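Local coordinates for protein AT5g51070/K3K7_27 (Arabidopsis thaliana, PDB 5GKM) that probably acts as an ATP-hydrolysing chaperone of the Clp protease system, represented here by its N-terminal domain, at residues Y34-L39 with D132-R137; L42-R47 with I57-A62. All blocks are in the same frame, centred on the assembly; numbering follows the deposited sequence.

Contact 1 (Y34-L39 with D132-R137); sequences YTQHLL and DGSAGR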
loop_
_atom_site.group_PDB
_atom_site.type_symbol
_atom_site.label_atom_id
_atom_site.label_comp_id
_atom_site.label_asym_id
_atom_site.label_seq_id
_atom_site.Cartn_x
_atom_site.Cartn_y
_atom_site.Cartn_z
ATOM N N TYR A 34 8.718 0.608 0.823
ATOM C CA TYR A 34 8.261 1.874 1.308
ATOM C C TYR A 34 6.790 2.066 0.882
ATOM O O TYR A 34 6.243 1.233 0.267
ATOM C CB TYR A 34 9.154 3.015 0.856
ATOM C CG TYR A 34 10.483 3.126 1.564
ATOM C CD1 TYR A 34 11.550 2.375 1.188
ATOM C CD2 TYR A 34 10.638 4.009 2.585
ATOM C CE1 TYR A 34 12.758 2.499 1.835
ATOM C CE2 TYR A 34 11.838 4.148 3.253
ATOM C CZ TYR A 34 12.889 3.371 2.884
ATOM O OH TYR A 34 14.087 3.542 3.521
ATOM N N THR A 35 6.180 3.157 1.291
ATOM C CA THR A 35 4.746 3.250 1.175
ATOM C C THR A 35 4.235 3.339 -0.245
ATOM O O THR A 35 3.163 2.951 -0.505
ATOM C CB THR A 35 4.116 4.312 2.087
ATOM O OG1 THR A 35 4.736 5.561 1.883
ATOM C CG2 THR A 35 4.279 3.881 3.475
ATOM N N GLN A 36 5.029 3.916 -1.126
ATOM C CA GLN A 36 4.639 3.912 -2.528
ATOM C C GLN A 36 4.587 2.478 -3.113
ATOM O O GLN A 36 3.869 2.208 -3.997
ATOM C CB GLN A 36 5.506 4.847 -3.388
ATOM C CG GLN A 36 6.935 4.385 -3.605
ATOM C CD GLN A 36 7.887 4.822 -2.521
ATOM O OE1 GLN A 36 7.505 5.145 -1.435
ATOM N NE2 GLN A 36 9.146 4.842 -2.865
ATOM N N HIS A 37 5.440 1.617 -2.606
ATOM C CA HIS A 37 5.409 0.237 -2.988
ATOM C C HIS A 37 4.201 -0.503 -2.482
ATOM O O HIS A 37 3.672 -1.347 -3.120
ATOM C CB HIS A 37 6.705 -0.474 -2.639
ATOM C CG HIS A 37 7.919 0.308 -3.015
ATOM N ND1 HIS A 37 8.870 0.661 -2.136
ATOM C CD2 HIS A 37 8.302 0.827 -4.235
ATOM C CE1 HIS A 37 9.800 1.368 -2.765
ATOM N NE2 HIS A 37 9.458 1.459 -4.054
ATOM N N LEU A 38 3.827 -0.171 -1.264
ATOM C CA LEU A 38 2.603 -0.708 -0.710
ATOM C C LEU A 38 1.391 -0.270 -1.566
ATOM O O LEU A 38 0.508 -1.012 -1.784
ATOM C CB LEU A 38 2.439 -0.236 0.731
ATOM C CG LEU A 38 1.184 -0.759 1.404
ATOM C CD1 LEU A 38 1.103 -2.287 1.419
ATOM C CD2 LEU A 38 1.078 -0.194 2.801
ATOM N N LEU A 39 1.450 0.951 -2.032
ATOM C CA LEU A 39 0.386 1.424 -2.885
ATOM C C LEU A 39 0.318 0.573 -4.138
ATOM O O LEU A 39 -0.718 0.193 -4.534
ATOM C CB LEU A 39 0.587 2.901 -3.244
ATOM C CG LEU A 39 -0.396 3.478 -4.245
ATOM C CD1 LEU A 39 -1.828 3.441 -3.742
ATOM C CD2 LEU A 39 0.016 4.898 -4.563
ATOM N N ASP A 132 4.294 8.945 4.788
ATOM C CA ASP A 132 5.359 9.985 4.719
ATOM C C ASP A 132 5.172 10.974 3.593
ATOM O O ASP A 132 6.006 11.808 3.367
ATOM C CB ASP A 132 6.782 9.406 4.678
ATOM C CG ASP A 132 7.068 8.602 3.438
ATOM O OD1 ASP A 132 6.179 8.479 2.638
ATOM O OD2 ASP A 132 8.193 8.104 3.295
ATOM N N GLY A 133 4.033 10.900 2.946
ATOM C CA GLY A 133 3.712 11.680 1.798
ATOM C C GLY A 133 3.961 10.993 0.476
ATOM O O GLY A 133 3.591 11.476 -0.533
ATOM N N SER A 134 4.562 9.825 0.533
ATOM C CA SER A 134 4.864 9.095 -0.682
ATOM C C SER A 134 3.648 8.698 -1.477
ATOM O O SER A 134 3.638 8.891 -2.631
ATOM C CB SER A 134 5.732 7.876 -0.380
ATOM O OG SER A 134 6.885 8.281 0.284
ATOM N N ALA A 135 2.629 8.198 -0.832
ATOM C CA ALA A 135 1.443 7.798 -1.595
ATOM C C ALA A 135 0.789 8.946 -2.328
ATOM O O ALA A 135 0.383 8.812 -3.431
ATOM C CB ALA A 135 0.422 7.105 -0.693
ATOM N N GLY A 136 0.731 10.066 -1.654
ATOM C CA GLY A 136 0.196 11.253 -2.228
ATOM C C GLY A 136 0.926 11.700 -3.452
ATOM O O GLY A 136 0.296 12.178 -4.333
ATOM N N ARG A 137 2.228 11.557 -3.475
ATOM C CA ARG A 137 2.944 11.985 -4.652
ATOM C C ARG A 137 2.550 11.194 -5.877
ATOM O O ARG A 137 2.434 11.724 -6.927
ATOM C CB ARG A 137 4.429 11.873 -4.433
ATOM C CG ARG A 137 4.945 12.714 -3.290
ATOM C CD ARG A 137 6.394 12.432 -3.004
ATOM N NE ARG A 137 7.250 13.032 -3.984
ATOM C CZ ARG A 137 8.565 12.875 -4.010
ATOM N NH1 ARG A 137 9.159 12.140 -3.096
ATOM N NH2 ARG A 137 9.302 13.458 -4.933
HETATM O O HOH W 1 7.332 5.482 2.822
#
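Asp132 OD1 comes within 3.3 Å of Thr35 OG1 while being held from its own side of the contact by a backbone N-H. That N-H, of Ser134, reaches it on the anti side, 33° out of the carboxylate plane, with Ser134 N 3.0 Å from OD1; the Ser134 hydroxyl also lies very close to OD1, at a distance too short to be taken at face value. The other oxygen turns to water: Asp132 OD2 accepts from a water molecule 2.8 Å away, and this water in turn accepts from Thr35 N at 3.0 Å, so a carboxylate ahead of one helix is linked to the first turn of another. The bond from Ser134 N closes an Asx turn at the start of helix 134-142, which in this all-helical Clp R domain begins alongside the start of helix 35-45; Gln36 CA and Ala135 CA are 5.1 Å apart. With chi1 at 54°, Thr35 OG1 lies between its backbone N and carbonyl carbon and is hydrogen-bonded to Asp131 OD2, which also takes the N-H of Ala135. The N-H groups at the start of helix 134-142 would be expected to favour the charged form of Asp132. Ser134 CB is met by Thr35 OG1 and by Gln36 OE1, the latter at 3.4 Å, while Gln36 NE2 bonds to Gln79. One turn deeper, Leu39 CD2 rests 4.5 Å from Ala135 CB, and Leu127 touches both side chains.

Contact 2 (L42-R47 with I57-A62); sequences LIAEDR and ITIDKA
Ile43 pushes both of its branches into the start of helix 59-71 and the residue pair leading into it, touching Ile57, Ile59 and Ala62. Its CG2 presses on backbone as much as on side chain, lying 3.6 Å from Ile59 N and 4.0 Å from Ile59 CB. The other branch has CG1 beside the backbone N, and an extended chi2 of 165° carries CD1 onward into a notch between two methyl groups: Ala62 CB lies 3.7 Å from Ile43 CD1 and Ile57 CG2 3.8 Å from the same atom. The side chains of Ile43 and Ile57 cross at about a right angle where these two methyls meet. Phe52 of the connecting loop also touches Ile43, and Leu139 and Leu142 of helix 134-142 lie against Ile57, extending the apolar cluster between helices 35-45 and 59-71.

The other flank is looser. There Ile59 CD1 reaches back 4.0 Å to Ala44 CB, and both residues are partly exposed, although Phe20 of helix 12-27 also touches Ala44. Thr58, at the N-cap position, turns its CB away and makes no capping bond with its side chain. Nearby charges pair elsewhere: Glu45 with Arg13, Asp46 with Arg156, Asp60 with Arg63. No hydrogen bond spans the two segments; their direct contact is van der Waals packing of aliphatic groups on one another and on backbone, so fit of shape rather than bond direction sets it.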
loop_
_atom_site.group_PDB
_atom_site.type_symbol
_atom_site.label_atom_id
_atom_site.label_comp_id
_atom_site.label_asym_id
_atom_site.label_seq_id
_atom_site.Cartn_x
_atom_site.Cartn_y
_atom_site.Cartn_z
ATOM N N LEU A 42 -1.326 -2.809 -3.342
ATOM C CA LEU A 42 -2.763 -2.685 -3.225
ATOM C C LEU A 42 -3.451 -2.543 -4.551
ATOM O O LEU A 42 -4.459 -3.101 -4.754
ATOM C CB LEU A 42 -3.144 -1.487 -2.348
ATOM C CG LEU A 42 -2.783 -1.603 -0.859
ATOM C CD1 LEU A 42 -2.849 -0.233 -0.216
ATOM C CD2 LEU A 42 -3.629 -2.582 -0.084
ATOM N N ILE A 43 -2.865 -1.754 -5.415
ATOM C CA ILE A 43 -3.377 -1.616 -6.773
ATOM C C ILE A 43 -3.316 -2.931 -7.544
ATOM O O ILE A 43 -4.255 -3.303 -8.160
ATOM C CB ILE A 43 -2.665 -0.483 -7.560
ATOM C CG1 ILE A 43 -2.965 0.869 -6.903
ATOM C CG2 ILE A 43 -3.092 -0.456 -9.014
ATOM C CD1 ILE A 43 -2.080 1.976 -7.342
ATOM N N ALA A 44 -2.208 -3.620 -7.407
ATOM C CA ALA A 44 -2.080 -4.880 -8.090
ATOM C C ALA A 44 -3.101 -5.927 -7.617
ATOM O O ALA A 44 -3.510 -6.775 -8.347
ATOM C CB ALA A 44 -0.670 -5.414 -7.965
ATOM N N GLU A 45 -3.383 -5.927 -6.341
ATOM C CA GLU A 45 -4.286 -6.888 -5.772
ATOM C C GLU A 45 -5.764 -6.668 -6.125
ATOM O O GLU A 45 -6.501 -7.602 -6.247
ATOM C CB GLU A 45 -4.052 -6.999 -4.265
ATOM C CG GLU A 45 -4.788 -8.118 -3.552
ATOM C CD GLU A 45 -6.254 -7.829 -3.346
ATOM O OE1 GLU A 45 -6.627 -6.678 -3.226
ATOM O OE2 GLU A 45 -6.967 -8.801 -3.272
ATOM N N ASP A 46 -6.161 -5.409 -6.227
ATOM C CA ASP A 46 -7.584 -5.114 -6.297
ATOM C C ASP A 46 -8.156 -5.598 -7.646
ATOM O O ASP A 46 -7.685 -5.235 -8.635
ATOM C CB ASP A 46 -7.754 -3.610 -6.071
ATOM C CG ASP A 46 -9.190 -3.162 -5.932
ATOM O OD1 ASP A 46 -10.086 -3.930 -6.143
ATOM O OD2 ASP A 46 -9.343 -2.055 -5.553
ATOM N N ARG A 47 -9.175 -6.434 -7.585
ATOM C CA ARG A 47 -9.788 -7.039 -8.751
ATOM C C ARG A 47 -11.026 -6.269 -9.184
ATOM O O ARG A 47 -11.740 -6.730 -9.993
ATOM C CB ARG A 47 -10.135 -8.517 -8.507
ATOM C CG ARG A 47 -8.934 -9.425 -8.262
ATOM C CD ARG A 47 -9.273 -10.877 -8.012
ATOM N NE ARG A 47 -8.210 -11.647 -7.400
ATOM C CZ ARG A 47 -8.258 -12.945 -7.166
ATOM N NH1 ARG A 47 -9.319 -13.642 -7.478
ATOM N NH2 ARG A 47 -7.272 -13.540 -6.576
ATOM N N ILE A 57 -7.634 3.822 -11.715
ATOM C CA ILE A 57 -6.216 3.625 -11.639
ATOM C C ILE A 57 -5.878 2.185 -11.915
ATOM O O ILE A 57 -6.482 1.341 -11.405
ATOM C CB ILE A 57 -5.674 4.024 -10.265
ATOM C CG1 ILE A 57 -5.701 5.528 -10.118
ATOM C CG2 ILE A 57 -4.232 3.582 -10.066
ATOM C CD1 ILE A 57 -5.456 6.003 -8.717
ATOM N N THR A 58 -4.845 1.969 -12.698
ATOM C CA THR A 58 -4.380 0.644 -13.032
ATOM C C THR A 58 -2.921 0.518 -12.707
ATOM O O THR A 58 -2.260 1.479 -12.640
ATOM C CB THR A 58 -4.512 0.297 -14.550
ATOM O OG1 THR A 58 -3.839 1.256 -15.338
ATOM C CG2 THR A 58 -5.918 0.223 -14.934
ATOM N N ILE A 59 -2.466 -0.713 -12.544
ATOM C CA ILE A 59 -1.123 -0.982 -12.102
ATOM C C ILE A 59 -0.024 -0.461 -13.041
ATOM O O ILE A 59 0.942 0.060 -12.584
ATOM C CB ILE A 59 -0.958 -2.468 -11.728
ATOM C CG1 ILE A 59 0.375 -2.723 -11.069
ATOM C CG2 ILE A 59 -1.166 -3.392 -12.919
ATOM C CD1 ILE A 59 0.555 -2.077 -9.734
ATOM N N ASP A 60 -0.218 -0.577 -14.336
ATOM C CA ASP A 60 0.817 -0.086 -15.213
ATOM C C ASP A 60 1.066 1.383 -15.144
ATOM O O ASP A 60 2.164 1.836 -15.130
ATOM C CB ASP A 60 0.574 -0.570 -16.642
ATOM C CG ASP A 60 0.878 -2.067 -16.796
ATOM O OD1 ASP A 60 1.917 -2.575 -16.285
ATOM O OD2 ASP A 60 0.018 -2.736 -17.367
ATOM N N LYS A 61 -0.002 2.123 -15.084
ATOM C CA LYS A 61 0.125 3.542 -14.912
ATOM C C LYS A 61 0.756 3.897 -13.589
ATOM O O LYS A 61 1.581 4.716 -13.528
ATOM C CB LYS A 61 -1.235 4.220 -15.032
ATOM C CG LYS A 61 -1.828 4.187 -16.416
ATOM C CD LYS A 61 -1.043 5.043 -17.372
ATOM C CE LYS A 61 -1.828 5.251 -18.668
ATOM N NZ LYS A 61 -1.669 4.036 -19.508
ATOM N N ALA A 62 0.328 3.213 -12.547
ATOM C CA ALA A 62 0.898 3.458 -11.245
ATOM C C ALA A 62 2.387 3.146 -11.201
ATOM O O ALA A 62 3.114 3.901 -10.701
ATOM C CB ALA A 62 0.135 2.707 -10.162
#

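Followed from the N terminus, the chain passes through helix 12-27 and enters helix 35-45, the element common to both contacts. Its first turn belongs to contact 1 and its last to contact 2, with the two centres 14 Å apart. Contact 2 closes first, after a short loop without helix or strand, and brings the start of helix 59-71 against the end of helix 35-45. The chain then runs through helices 97-112 and 120-130 before contact 1 closes the much longer loop at the start of helix 134-142. Contact 2 is thus nested within contact 1: a local closure inside a long-range one that ties early and late helices of the Clp R domain together.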